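Long-range contacts in concanavalin B (Canavalia ensiformis, PDB 6CAF), which may act as a carbohydrate-binding seed protein and is a chitinase-like member of glycosyl hydrolase family 18: residues Leu183-Pro188 with Tyr208-Phe213; Pro188-Pro193 with Tyr214-Cys219; Asn246-Leu251 with Arg283-Ala288; Ile264-Leu269 with Thr298-Asn303. One frame throughout, in Å; residues are numbered along the deposited sequence.

How the contacts relate
From the N terminus the chain first reaches contact 1, where strand 208-212 returns beside strand 183-186 and closes a beta-alpha-beta unit. Contact 2 crosses it and shares Pro188: the loops leaving these same two strands are joined by a disulfide. Contact 3 opens after both have closed and pairs strand 247-252 with strand 284-290. Strand 247-252 also lies beside strand 208-212, so contacts 1 and 3 belong to one barrel wall. Contact 4 crosses contact 3 and joins the starts of helices 266-273 and 300-308, packing against Leu251. Tyr214 of contact 2 reaches Glu250 of contact 3, whereas contacts 2 and 4 do not touch.

Contact 1: residues Leu183-Pro188 with Tyr208-Phe213; sequences LLSAAP and YIFVRF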
loop_
_atom_site.group_PDB
_atom_site.type_symbol
_atom_site.label_atom_id
_atom_site.label_comp_id
_atom_site.label_asym_id
_atom_site.label_seq_id
_atom_site.Cartn_x
_atom_site.Cartn_y
_atom_site.Cartn_z
ATOM N N LEU A 183 10.123 5.675 2.652
ATOM C CA LEU A 183 9.510 4.661 3.493
ATOM C C LEU A 183 9.360 3.349 2.729
ATOM O O LEU A 183 9.360 3.305 1.497
ATOM C CB LEU A 183 8.132 5.138 3.938
ATOM C CG LEU A 183 8.174 6.416 4.759
ATOM C CD1 LEU A 183 6.793 7.049 4.861
ATOM C CD2 LEU A 183 8.749 6.170 6.142
ATOM N N LEU A 184 9.246 2.282 3.506
ATOM C CA LEU A 184 9.076 0.947 2.983
ATOM C C LEU A 184 7.837 0.344 3.629
ATOM O O LEU A 184 7.678 0.372 4.856
ATOM C CB LEU A 184 10.312 0.118 3.280
ATOM C CG LEU A 184 11.532 0.601 2.514
ATOM C CD1 LEU A 184 12.823 0.117 3.116
ATOM C CD2 LEU A 184 11.437 0.231 1.057
ATOM N N SER A 185 6.936 -0.210 2.822
ATOM C CA SER A 185 5.701 -0.782 3.371
ATOM C C SER A 185 5.351 -2.066 2.674
ATOM O O SER A 185 5.900 -2.377 1.617
ATOM C CB SER A 185 4.578 0.219 3.263
ATOM O OG SER A 185 4.296 0.563 1.953
ATOM N N ALA A 186 4.429 -2.802 3.280
ATOM C CA ALA A 186 3.991 -4.091 2.761
ATOM C C ALA A 186 2.498 -4.249 2.910
ATOM O O ALA A 186 1.898 -3.648 3.806
ATOM C CB ALA A 186 4.672 -5.213 3.480
ATOM N N ALA A 187 1.928 -5.110 2.072
ATOM C CA ALA A 187 0.497 -5.473 2.171
ATOM C C ALA A 187 0.350 -6.993 2.184
ATOM O O ALA A 187 -0.025 -7.602 1.178
ATOM C CB ALA A 187 -0.313 -4.869 1.044
ATOM N N PRO A 188 0.644 -7.624 3.318
ATOM C CA PRO A 188 0.399 -9.068 3.437
ATOM C C PRO A 188 -1.085 -9.395 3.508
ATOM O O PRO A 188 -1.908 -8.536 3.826
ATOM C CB PRO A 188 1.100 -9.418 4.747
ATOM C CG PRO A 188 0.912 -8.182 5.568
ATOM C CD PRO A 188 1.088 -7.039 4.592
ATOM N N TYR A 208 5.678 0.412 7.566
ATOM C CA TYR A 208 4.244 0.253 7.687
ATOM C C TYR A 208 3.835 -1.104 7.140
ATOM O O TYR A 208 4.368 -1.542 6.106
ATOM C CB TYR A 208 3.497 1.282 6.859
ATOM C CG TYR A 208 3.723 2.718 7.172
ATOM C CD1 TYR A 208 3.784 3.177 8.462
ATOM C CD2 TYR A 208 3.746 3.649 6.137
ATOM C CE1 TYR A 208 3.941 4.543 8.736
ATOM C CE2 TYR A 208 3.837 5.009 6.379
ATOM C CZ TYR A 208 3.981 5.458 7.686
ATOM O OH TYR A 208 4.081 6.826 7.882
ATOM N N ILE A 209 2.850 -1.711 7.797
ATOM C CA ILE A 209 2.261 -2.950 7.329
ATOM C C ILE A 209 0.763 -2.724 7.163
ATOM O O ILE A 209 0.072 -2.341 8.111
ATOM C CB ILE A 209 2.489 -4.097 8.336
ATOM C CG1 ILE A 209 3.974 -4.274 8.658
ATOM C CG2 ILE A 209 1.853 -5.375 7.851
ATOM C CD1 ILE A 209 4.792 -4.771 7.517
ATOM N N PHE A 210 0.284 -2.942 5.942
ATOM C CA PHE A 210 -1.109 -2.785 5.568
ATOM C C PHE A 210 -1.713 -4.183 5.404
ATOM O O PHE A 210 -1.541 -4.818 4.372
ATOM C CB PHE A 210 -1.187 -2.005 4.248
ATOM C CG PHE A 210 -0.714 -0.590 4.340
ATOM C CD1 PHE A 210 0.616 -0.265 4.186
ATOM C CD2 PHE A 210 -1.607 0.432 4.609
ATOM C CE1 PHE A 210 1.040 1.042 4.269
ATOM C CE2 PHE A 210 -1.181 1.745 4.698
ATOM C CZ PHE A 210 0.156 2.050 4.564
ATOM N N VAL A 211 -2.357 -4.680 6.447
ATOM C CA VAL A 211 -2.819 -6.050 6.435
ATOM C C VAL A 211 -4.130 -6.133 5.665
ATOM O O VAL A 211 -5.084 -5.415 5.974
ATOM C CB VAL A 211 -3.007 -6.544 7.863
ATOM C CG1 VAL A 211 -3.506 -7.985 7.859
ATOM C CG2 VAL A 211 -1.712 -6.460 8.657
ATOM N N ARG A 212 -4.182 -7.034 4.692
ATOM C CA ARG A 212 -5.355 -7.149 3.832
ATOM C C ARG A 212 -6.419 -8.035 4.457
ATOM O O ARG A 212 -6.395 -9.263 4.330
ATOM C CB ARG A 212 -4.946 -7.665 2.454
ATOM C CG ARG A 212 -4.049 -6.710 1.712
ATOM C CD ARG A 212 -3.724 -7.156 0.304
ATOM N NE ARG A 212 -2.639 -8.089 0.292
ATOM C CZ ARG A 212 -2.732 -9.394 0.088
ATOM N NH1 ARG A 212 -3.886 -9.963 -0.143
ATOM N NH2 ARG A 212 -1.640 -10.118 0.125
ATOM N N PHE A 213 -7.330 -7.384 5.159
ATOM C CA PHE A 213 -8.392 -8.079 5.881
ATOM C C PHE A 213 -9.604 -8.303 4.963
ATOM O O PHE A 213 -10.704 -7.848 5.235
ATOM C CB PHE A 213 -8.822 -7.282 7.136
ATOM C CG PHE A 213 -7.779 -7.243 8.231
ATOM C CD1 PHE A 213 -7.562 -8.336 9.046
ATOM C CD2 PHE A 213 -7.045 -6.114 8.457
ATOM C CE1 PHE A 213 -6.642 -8.292 10.078
ATOM C CE2 PHE A 213 -6.130 -6.070 9.473
ATOM C CZ PHE A 213 -5.904 -7.171 10.262
#
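Neighbouring parallel strands of the TIM barrel of glycosyl hydrolase family 18, joined as a beta-alpha-beta unit, meet where Ser185 and Ala186 pair with Tyr208 and Ile209. Ala186 uses both backbone groups: its N donates to Tyr208 O (3.1 Å), and its O receives a nearly straight bond from Phe210 N (2.8 Å). Leu184 O adds a weak bond from Tyr208 N. Ser185 and Tyr208 turn to one face of the sheet, Ala186 and Ile209 to the other. Ser185 CB, on the first face, lies at the edge of the Phe210 ring, 3.8 Å from CE1, while Ser185 OG is hydrogen-bonded to His152. Ile209 CG2, on the second face, packs against Pro188 CG at 3.7 Å, the two side chains crossing at about a right angle, and Trp236 of helix 227-239 also touches Pro188. Past the last bridge, Pro188 O accepts from Arg212 N (2.9 Å). The Arg212 chain bends at its third torsion (-83°), which turns NE back to the opposing backbone. There Arg212 NE (2.8 Å) and NH2 (3.2 Å) grip Ala187 O side-on. The oxygen lies in the guanidinium plane, yet NE approaches from above the carbonyl plane. An alanine at Arg212 would probably leave Ala187 O without this pair of donors and the chain after strand 183-186 less firmly fixed. Pro188 C sits over one guanidinium face, 3.5 Å from Arg212 NH2.

Contact 2: residues Pro188-Pro193 with Tyr214-Cys219; sequences PGCLSP and YNDRSC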
loop_
_atom_site.group_PDB
_atom_site.type_symbol
_atom_site.label_atom_id
_atom_site.label_comp_id
_atom_site.label_asym_id
_atom_site.label_seq_id
_atom_site.Cartn_x
_atom_site.Cartn_y
_atom_site.Cartn_z
ATOM N N PRO A 188 0.644 -7.624 3.318
ATOM C CA PRO A 188 0.399 -9.068 3.437
ATOM C C PRO A 188 -1.085 -9.395 3.508
ATOM O O PRO A 188 -1.908 -8.536 3.826
ATOM C CB PRO A 188 1.100 -9.418 4.747
ATOM C CG PRO A 188 0.912 -8.182 5.568
ATOM C CD PRO A 188 1.088 -7.039 4.592
ATOM N N GLY A 189 -1.390 -10.665 3.297
ATOM C CA GLY A 189 -2.723 -11.165 3.605
ATOM C C GLY A 189 -2.968 -11.215 5.103
ATOM O O GLY A 189 -2.066 -11.048 5.885
ATOM N N CYS A 190 -4.204 -11.443 5.501
ATOM C CA CYS A 190 -4.525 -11.343 6.907
ATOM C C CYS A 190 -4.221 -12.539 7.757
ATOM O O CYS A 190 -4.236 -12.398 8.980
ATOM C CB CYS A 190 -5.945 -10.855 7.158
ATOM S SG CYS A 190 -7.275 -11.760 6.404
ATOM N N LEU A 191 -3.876 -13.678 7.188
ATOM C CA LEU A 191 -3.466 -14.796 8.046
ATOM C C LEU A 191 -1.961 -14.819 8.175
ATOM O O LEU A 191 -1.254 -14.991 7.195
ATOM C CB LEU A 191 -3.914 -16.131 7.495
ATOM C CG LEU A 191 -3.642 -17.320 8.457
ATOM C CD1 LEU A 191 -4.145 -17.075 9.886
ATOM C CD2 LEU A 191 -4.286 -18.542 7.881
ATOM N N SER A 192 -1.490 -14.670 9.288
ATOM C CA SER A 192 -0.093 -14.700 9.650
ATOM C C SER A 192 0.313 -16.121 10.003
ATOM O O SER A 192 -0.435 -16.808 10.677
ATOM C CB SER A 192 0.157 -13.802 10.863
ATOM O OG SER A 192 1.497 -13.843 11.271
ATOM N N PRO A 193 1.454 -16.596 9.526
ATOM C CA PRO A 193 2.442 -15.861 8.718
ATOM C C PRO A 193 2.054 -15.786 7.249
ATOM O O PRO A 193 1.494 -16.723 6.690
ATOM C CB PRO A 193 3.689 -16.740 8.872
ATOM C CG PRO A 193 3.137 -18.137 9.055
ATOM C CD PRO A 193 1.941 -17.928 9.927
ATOM N N TYR A 214 -9.396 -9.014 3.861
ATOM C CA TYR A 214 -10.496 -9.297 2.962
ATOM C C TYR A 214 -10.078 -10.431 2.051
ATOM O O TYR A 214 -8.888 -10.784 1.960
ATOM C CB TYR A 214 -10.904 -8.028 2.169
ATOM C CG TYR A 214 -9.812 -7.380 1.337
ATOM C CD1 TYR A 214 -8.924 -6.516 1.899
ATOM C CD2 TYR A 214 -9.741 -7.566 -0.039
ATOM C CE1 TYR A 214 -7.924 -5.923 1.144
ATOM C CE2 TYR A 214 -8.792 -6.908 -0.813
ATOM C CZ TYR A 214 -7.859 -6.107 -0.208
ATOM O OH TYR A 214 -6.881 -5.482 -0.968
ATOM N N ASN A 215 -11.077 -11.008 1.394
ATOM C CA ASN A 215 -10.885 -12.200 0.582
ATOM C C ASN A 215 -10.251 -13.359 1.383
ATOM O O ASN A 215 -9.512 -14.172 0.845
ATOM C CB ASN A 215 -10.155 -11.854 -0.726
ATOM C CG ASN A 215 -10.986 -10.895 -1.654
ATOM O OD1 ASN A 215 -12.248 -10.830 -1.600
ATOM N ND2 ASN A 215 -10.268 -10.128 -2.502
ATOM N N ASP A 216 -10.621 -13.464 2.666
ATOM C CA ASP A 216 -10.167 -14.576 3.501
ATOM C C ASP A 216 -11.092 -14.733 4.683
ATOM O O ASP A 216 -11.040 -13.948 5.633
ATOM C CB ASP A 216 -8.730 -14.363 3.990
ATOM C CG ASP A 216 -8.162 -15.602 4.685
ATOM O OD1 ASP A 216 -8.938 -16.440 5.161
ATOM O OD2 ASP A 216 -6.933 -15.757 4.747
ATOM N N ARG A 217 -11.956 -15.750 4.624
ATOM C CA ARG A 217 -12.936 -15.926 5.658
ATOM C C ARG A 217 -12.340 -16.172 7.040
ATOM O O ARG A 217 -13.022 -15.993 8.044
ATOM C CB ARG A 217 -13.903 -17.042 5.297
ATOM C CG ARG A 217 -14.745 -16.751 4.064
ATOM C CD ARG A 217 -15.638 -17.920 3.649
ATOM N NE ARG A 217 -16.478 -17.588 2.497
ATOM C CZ ARG A 217 -16.092 -17.678 1.224
ATOM N NH1 ARG A 217 -14.866 -18.089 0.927
ATOM N NH2 ARG A 217 -16.932 -17.360 0.241
ATOM N N SER A 218 -11.092 -16.621 7.107
ATOM C CA SER A 218 -10.506 -16.936 8.401
ATOM C C SER A 218 -10.184 -15.693 9.228
ATOM O O SER A 218 -10.042 -15.799 10.449
ATOM C CB SER A 218 -9.256 -17.809 8.239
ATOM O OG SER A 218 -8.178 -17.082 7.681
ATOM N N CYS A 219 -10.048 -14.533 8.574
ATOM C CA CYS A 219 -9.524 -13.378 9.279
ATOM C C CYS A 219 -10.223 -12.071 8.971
ATOM O O CYS A 219 -9.786 -11.026 9.441
ATOM C CB CYS A 219 -8.011 -13.209 9.038
ATOM S SG CYS A 219 -7.303 -13.535 7.403
HETATM O O HOH W 1 -6.025 -11.692 2.775
HETATM O O HOH W 2 -5.081 -14.069 4.194
#
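The flat group facing Leu191 is the carboxylate of Asp216, whose OD1 is held in an Asx turn. Ser218 N reaches Asp216 OD1 at 2.9 Å on the anti side, out of the carboxylate plane. Ser218 OG, which has two conformers, adds a bond from the same face in the conformer described here, so this second bond is doubtful. The turn is closed further by a backbone bond from Cys219 N to Asp216 O. A chi1 of -171° sets Asp216 CG anti to the backbone N, on the side of the other loop. From there Asp216 OD2 takes a bond from a water at 2.6 Å, and that water accepts in turn from Leu191 N. A second water links Cys190 N with Tyr214 O. Beside the two water bridges runs the covalent tie, Cys190 SG to Cys219 SG at 2.0 Å, with a torsion of 74° about the sulfur-sulfur bond. Cys190 SG packs on Asp216 CB at 3.8 Å, and Cys219 SG approaches Leu191 N at 3.4 Å. Trp236 of helix 227-239 holds Cys190 O, and Tyr214 OH is bonded to Glu250. The disulfide thus clamps two adjacent beta-to-alpha loops at the C-terminal ends of TIM-barrel strands, the end at which family 18 enzymes have their substrate cleft.

Contact 3: residues Asn246-Leu251 with Arg283-Ala288; sequences NLFLEL and RYAGIA
Phe248 leans over the backbone of Ala285 and Gly286. Phe248 CB lies 3.5 Å from Gly286 O, and chi1 (-65°) sets CG anti to its own carbonyl carbon, near that same Gly286 oxygen. Phe248 CD2 then passes 3.4 Å from Gly286 C, with Ile287 N at the ring edge. Farther out, Phe248 CE1 and CZ reach Ala285 CB, CZ at 3.5 Å. Ala285 CB stands over the ring face in a CH-pi contact, 3.6 Å from the Phe248 centroid and 18° off the normal. The ring also stacks with Phe210 and meets Tyr208 edge-to-face. An alanine in place of Phe248 would probably open a gap beside Ala285 CB and deprive Phe210 of its stacking partner. The two segments carry most of the seventh and eighth strands of the family's TIM barrel, which run parallel. Ala285 N donates to Leu247 O (2.8 Å), and Leu251 N donates to Ala288 O at the far end. Between the Leu247-Tyr284 and Leu249-Ile287 pairs, strand 284-290 holds one residue more, as in a beta bulge, and Gly286 has backbone angles that suit glycine, with Phe248 CE2 crowding the place of any CB. At the other end Arg283 NH2 meets Asn246 OD1 at 2.9 Å, on a lone pair and in the guanidinium plane, while Leu247 CD1 lies over one guanidinium face. Asp244 O and Val240 O take further bonds from this arginine. Leu249 CD1 touches the edge of the Tyr284 ring, 3.6 Å from CE1.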
loop_
_atom_site.group_PDB
_atom_site.type_symbol
_atom_site.label_atom_id
_atom_site.label_comp_id
_atom_site.label_asym_id
_atom_site.label_seq_id
_atom_site.Cartn_x
_atom_site.Cartn_y
_atom_site.Cartn_z
ATOM N N ASN A 246 2.415 1.264 13.462
ATOM C CA ASN A 246 2.849 0.848 12.141
ATOM C C ASN A 246 1.902 -0.121 11.449
ATOM O O ASN A 246 2.258 -0.604 10.383
ATOM C CB ASN A 246 4.267 0.282 12.178
ATOM C CG ASN A 246 4.445 -0.875 13.143
ATOM O OD1 ASN A 246 3.488 -1.461 13.639
ATOM N ND2 ASN A 246 5.723 -1.222 13.404
ATOM N N LEU A 247 0.722 -0.353 12.036
ATOM C CA LEU A 247 -0.230 -1.311 11.494
ATOM C C LEU A 247 -1.467 -0.609 10.969
ATOM O O LEU A 247 -2.073 0.223 11.648
ATOM C CB LEU A 247 -0.648 -2.336 12.518
ATOM C CG LEU A 247 0.404 -3.220 13.102
ATOM C CD1 LEU A 247 -0.246 -4.214 14.057
ATOM C CD2 LEU A 247 1.147 -3.921 12.011
ATOM N N PHE A 248 -1.824 -0.973 9.745
ATOM C CA PHE A 248 -3.008 -0.461 9.113
ATOM C C PHE A 248 -3.912 -1.613 8.720
ATOM O O PHE A 248 -3.413 -2.703 8.399
ATOM C CB PHE A 248 -2.680 0.265 7.816
ATOM C CG PHE A 248 -1.870 1.511 7.947
ATOM C CD1 PHE A 248 -0.515 1.453 8.211
ATOM C CD2 PHE A 248 -2.455 2.762 7.712
ATOM C CE1 PHE A 248 0.245 2.601 8.250
ATOM C CE2 PHE A 248 -1.695 3.920 7.780
ATOM C CZ PHE A 248 -0.333 3.822 8.021
ATOM N N LEU A 249 -5.222 -1.359 8.693
ATOM C CA LEU A 249 -6.154 -2.303 8.080
ATOM C C LEU A 249 -6.360 -1.923 6.630
ATOM O O LEU A 249 -6.855 -0.820 6.338
ATOM C CB LEU A 249 -7.527 -2.289 8.746
ATOM C CG LEU A 249 -7.562 -2.649 10.216
ATOM C CD1 LEU A 249 -7.403 -1.393 11.069
ATOM C CD2 LEU A 249 -8.898 -3.294 10.551
ATOM N N GLU A 250 -6.021 -2.821 5.704
ATOM C CA GLU A 250 -6.376 -2.631 4.304
ATOM C C GLU A 250 -7.710 -3.317 4.064
ATOM O O GLU A 250 -7.877 -4.499 4.383
ATOM C CB GLU A 250 -5.320 -3.150 3.340
ATOM C CG GLU A 250 -5.722 -2.913 1.912
ATOM C CD GLU A 250 -4.669 -3.310 0.920
ATOM O OE1 GLU A 250 -3.508 -2.922 1.150
ATOM O OE2 GLU A 250 -5.011 -3.898 -0.131
ATOM N N LEU A 251 -8.638 -2.542 3.521
ATOM C CA LEU A 251 -10.026 -2.951 3.401
ATOM C C LEU A 251 -10.536 -2.596 2.013
ATOM O O LEU A 251 -10.052 -1.652 1.369
ATOM C CB LEU A 251 -10.853 -2.171 4.424
ATOM C CG LEU A 251 -10.532 -2.467 5.897
ATOM C CD1 LEU A 251 -11.243 -1.476 6.805
ATOM C CD2 LEU A 251 -10.862 -3.902 6.207
ATOM N N ARG A 283 -0.488 0.726 18.320
ATOM C CA ARG A 283 -0.130 0.064 17.077
ATOM C C ARG A 283 -0.927 0.530 15.871
ATOM O O ARG A 283 -0.474 0.368 14.754
ATOM C CB ARG A 283 -0.251 -1.455 17.202
ATOM C CG ARG A 283 0.608 -2.032 18.305
ATOM C CD ARG A 283 2.094 -1.766 18.149
ATOM N NE ARG A 283 2.614 -2.201 16.871
ATOM C CZ ARG A 283 2.957 -3.461 16.604
ATOM N NH1 ARG A 283 2.829 -4.413 17.524
ATOM N NH2 ARG A 283 3.409 -3.781 15.401
ATOM N N TYR A 284 -2.154 1.038 16.084
ATOM C CA TYR A 284 -3.032 1.356 14.970
ATOM C C TYR A 284 -2.657 2.697 14.338
ATOM O O TYR A 284 -2.675 3.748 15.006
ATOM C CB TYR A 284 -4.474 1.402 15.445
ATOM C CG TYR A 284 -5.451 1.995 14.480
ATOM C CD1 TYR A 284 -5.913 1.290 13.389
ATOM C CD2 TYR A 284 -5.910 3.277 14.651
ATOM C CE1 TYR A 284 -6.799 1.858 12.485
ATOM C CE2 TYR A 284 -6.787 3.855 13.761
ATOM C CZ TYR A 284 -7.242 3.144 12.694
ATOM O OH TYR A 284 -8.121 3.695 11.795
ATOM N N ALA A 285 -2.364 2.662 13.035
ATOM C CA ALA A 285 -2.025 3.841 12.282
ATOM C C ALA A 285 -3.143 4.343 11.375
ATOM O O ALA A 285 -3.180 5.527 11.009
ATOM C CB ALA A 285 -0.784 3.577 11.446
ATOM N N GLY A 286 -4.039 3.452 10.959
ATOM C CA GLY A 286 -5.077 3.874 10.029
ATOM C C GLY A 286 -5.522 2.742 9.141
ATOM O O GLY A 286 -5.431 1.552 9.495
ATOM N N ILE A 287 -6.034 3.134 7.981
ATOM C CA ILE A 287 -6.600 2.192 7.061
ATOM C C ILE A 287 -6.094 2.474 5.653
ATOM O O ILE A 287 -5.680 3.602 5.343
ATOM C CB ILE A 287 -8.136 2.214 7.071
ATOM C CG1 ILE A 287 -8.693 3.520 6.591
ATOM C CG2 ILE A 287 -8.680 1.857 8.457
ATOM C CD1 ILE A 287 -10.212 3.537 6.451
ATOM N N ALA A 288 -6.121 1.442 4.815
ATOM C CA ALA A 288 -5.920 1.599 3.389
ATOM C C ALA A 288 -7.138 1.090 2.666
ATOM O O ALA A 288 -7.746 0.116 3.090
ATOM C CB ALA A 288 -4.694 0.830 2.897
#

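Contact 4: residues Ile264-Leu269 with Thr298-Asn303; sequences IPPSAL and TGYSTN
The backbones approach where two helices begin, with Pro266 CA and Tyr300 CA 6.4 Å apart; Pro265 and Gly299 are the respective N-cap residues. Both helices belong to the outer layer of the TIM barrel, helix 266-273 following strand 247-252 and helix 300-308 coming after strand 284-290. In the first, Pro265 O accepts from Leu269 N; in the second, Gly299 O accepts from Asn303 N. Tyr300 carries the contact. Its CG stands anti to the backbone N (chi1 -162°), and the ring extends between the two helix starts. At the tip, Tyr300 OH donates to Ile264 O at 2.6 Å, only 15° out of the carbonyl plane. A water donates to Tyr300 OH at 3.1 Å and accepts from Ile264 N at 2.9 Å, so the phenol is tied to both backbone groups of one residue, directly and through solvent. Pro266 covers one ring face: its CG sits over the centre, 3.8 Å from the Tyr300 centroid and 13° off the normal, a CH-pi contact, and CD touches the rim at CE2. Leu269 comes in at the edge and crosses the tyrosine at about a right angle, its CD2 lying 3.6 Å from Tyr300 OH. Leu251 of strand 247-252 touches both Leu269 and Tyr300, linking the pair to the barrel wall. About one turn on from Tyr300, Asn303 CB meets Pro266 CB at 4.3 Å.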
loop_
_atom_site.group_PDB
_atom_site.type_symbol
_atom_site.label_atom_id
_atom_site.label_comp_id
_atom_site.label_asym_id
_atom_site.label_seq_id
_atom_site.Cartn_x
_atom_site.Cartn_y
_atom_site.Cartn_z
ATOM N N ILE A 264 -16.406 -3.855 5.276
ATOM C CA ILE A 264 -16.871 -3.378 6.557
ATOM C C ILE A 264 -17.566 -2.033 6.345
ATOM O O ILE A 264 -16.947 -1.051 5.978
ATOM C CB ILE A 264 -15.716 -3.174 7.587
ATOM C CG1 ILE A 264 -14.760 -4.360 7.615
ATOM C CG2 ILE A 264 -16.328 -2.907 8.948
ATOM C CD1 ILE A 264 -13.686 -4.284 8.648
ATOM N N PRO A 265 -18.868 -1.977 6.561
ATOM C CA PRO A 265 -19.495 -0.676 6.435
ATOM C C PRO A 265 -18.849 0.357 7.325
ATOM O O PRO A 265 -18.449 0.031 8.451
ATOM C CB PRO A 265 -20.938 -0.945 6.864
ATOM C CG PRO A 265 -21.166 -2.397 6.583
ATOM C CD PRO A 265 -19.836 -3.034 6.888
ATOM N N PRO A 266 -18.722 1.608 6.826
ATOM C CA PRO A 266 -18.027 2.599 7.644
ATOM C C PRO A 266 -18.539 2.726 9.076
ATOM O O PRO A 266 -17.727 2.844 10.011
ATOM C CB PRO A 266 -18.218 3.895 6.861
ATOM C CG PRO A 266 -18.233 3.427 5.436
ATOM C CD PRO A 266 -18.954 2.095 5.452
ATOM N N SER A 267 -19.861 2.702 9.275
ATOM C CA SER A 267 -20.352 2.850 10.652
ATOM C C SER A 267 -19.913 1.660 11.529
ATOM O O SER A 267 -19.646 1.805 12.739
ATOM C CB SER A 267 -21.865 2.975 10.663
ATOM O OG SER A 267 -22.471 1.764 10.244
ATOM N N ALA A 268 -19.841 0.475 10.920
ATOM C CA ALA A 268 -19.383 -0.713 11.655
ATOM C C ALA A 268 -17.887 -0.638 11.930
ATOM O O ALA A 268 -17.413 -1.052 12.989
ATOM C CB ALA A 268 -19.692 -1.973 10.890
ATOM N N LEU A 269 -17.131 -0.119 10.978
ATOM C CA LEU A 269 -15.690 0.006 11.198
ATOM C C LEU A 269 -15.441 0.899 12.414
ATOM O O LEU A 269 -14.679 0.554 13.341
ATOM C CB LEU A 269 -15.014 0.574 9.953
ATOM C CG LEU A 269 -13.503 0.765 10.080
ATOM C CD1 LEU A 269 -12.806 -0.555 10.305
ATOM C CD2 LEU A 269 -12.922 1.463 8.863
ATOM N N THR A 298 -18.573 4.900 -3.466
ATOM C CA THR A 298 -19.323 4.681 -2.244
ATOM C C THR A 298 -19.201 5.751 -1.167
ATOM O O THR A 298 -19.991 5.785 -0.223
ATOM C CB THR A 298 -18.949 3.368 -1.597
ATOM O OG1 THR A 298 -17.610 3.473 -1.131
ATOM C CG2 THR A 298 -19.079 2.193 -2.567
ATOM N N GLY A 299 -18.196 6.621 -1.275
ATOM C CA GLY A 299 -17.983 7.639 -0.283
ATOM C C GLY A 299 -17.355 7.129 1.001
ATOM O O GLY A 299 -17.451 7.789 2.033
ATOM N N TYR A 300 -16.651 5.993 0.931
ATOM C CA TYR A 300 -16.147 5.339 2.132
ATOM C C TYR A 300 -15.254 6.267 2.977
ATOM O O TYR A 300 -15.532 6.522 4.148
ATOM C CB TYR A 300 -15.403 4.051 1.727
ATOM C CG TYR A 300 -15.204 3.070 2.858
ATOM C CD1 TYR A 300 -14.289 3.300 3.870
ATOM C CD2 TYR A 300 -15.934 1.940 2.916
ATOM C CE1 TYR A 300 -14.141 2.380 4.909
ATOM C CE2 TYR A 300 -15.775 1.018 3.929
ATOM C CZ TYR A 300 -14.891 1.240 4.926
ATOM O OH TYR A 300 -14.734 0.307 5.924
ATOM N N SER A 301 -14.166 6.767 2.396
ATOM C CA SER A 301 -13.281 7.588 3.180
ATOM C C SER A 301 -13.937 8.892 3.616
ATOM O O SER A 301 -13.661 9.377 4.704
ATOM C CB SER A 301 -11.957 7.865 2.458
ATOM O OG SER A 301 -12.149 8.530 1.212
ATOM N N THR A 302 -14.800 9.456 2.779
ATOM C CA THR A 302 -15.490 10.660 3.177
ATOM C C THR A 302 -16.286 10.441 4.459
ATOM O O THR A 302 -16.298 11.282 5.375
ATOM C CB THR A 302 -16.366 11.133 2.016
ATOM O OG1 THR A 302 -15.487 11.593 0.983
ATOM C CG2 THR A 302 -17.255 12.263 2.439
ATOM N N ASN A 303 -16.972 9.307 4.532
ATOM C CA ASN A 303 -17.765 8.992 5.709
ATOM C C ASN A 303 -17.011 8.686 6.953
ATOM O O ASN A 303 -17.284 9.106 8.054
ATOM C CB ASN A 303 -18.745 7.895 5.395
ATOM C CG ASN A 303 -19.898 8.405 4.582
ATOM O OD1 ASN A 303 -20.459 9.449 4.888
ATOM N ND2 ASN A 303 -20.249 7.696 3.557
HETATM O O HOH W 3 -14.300 -2.255 4.171
#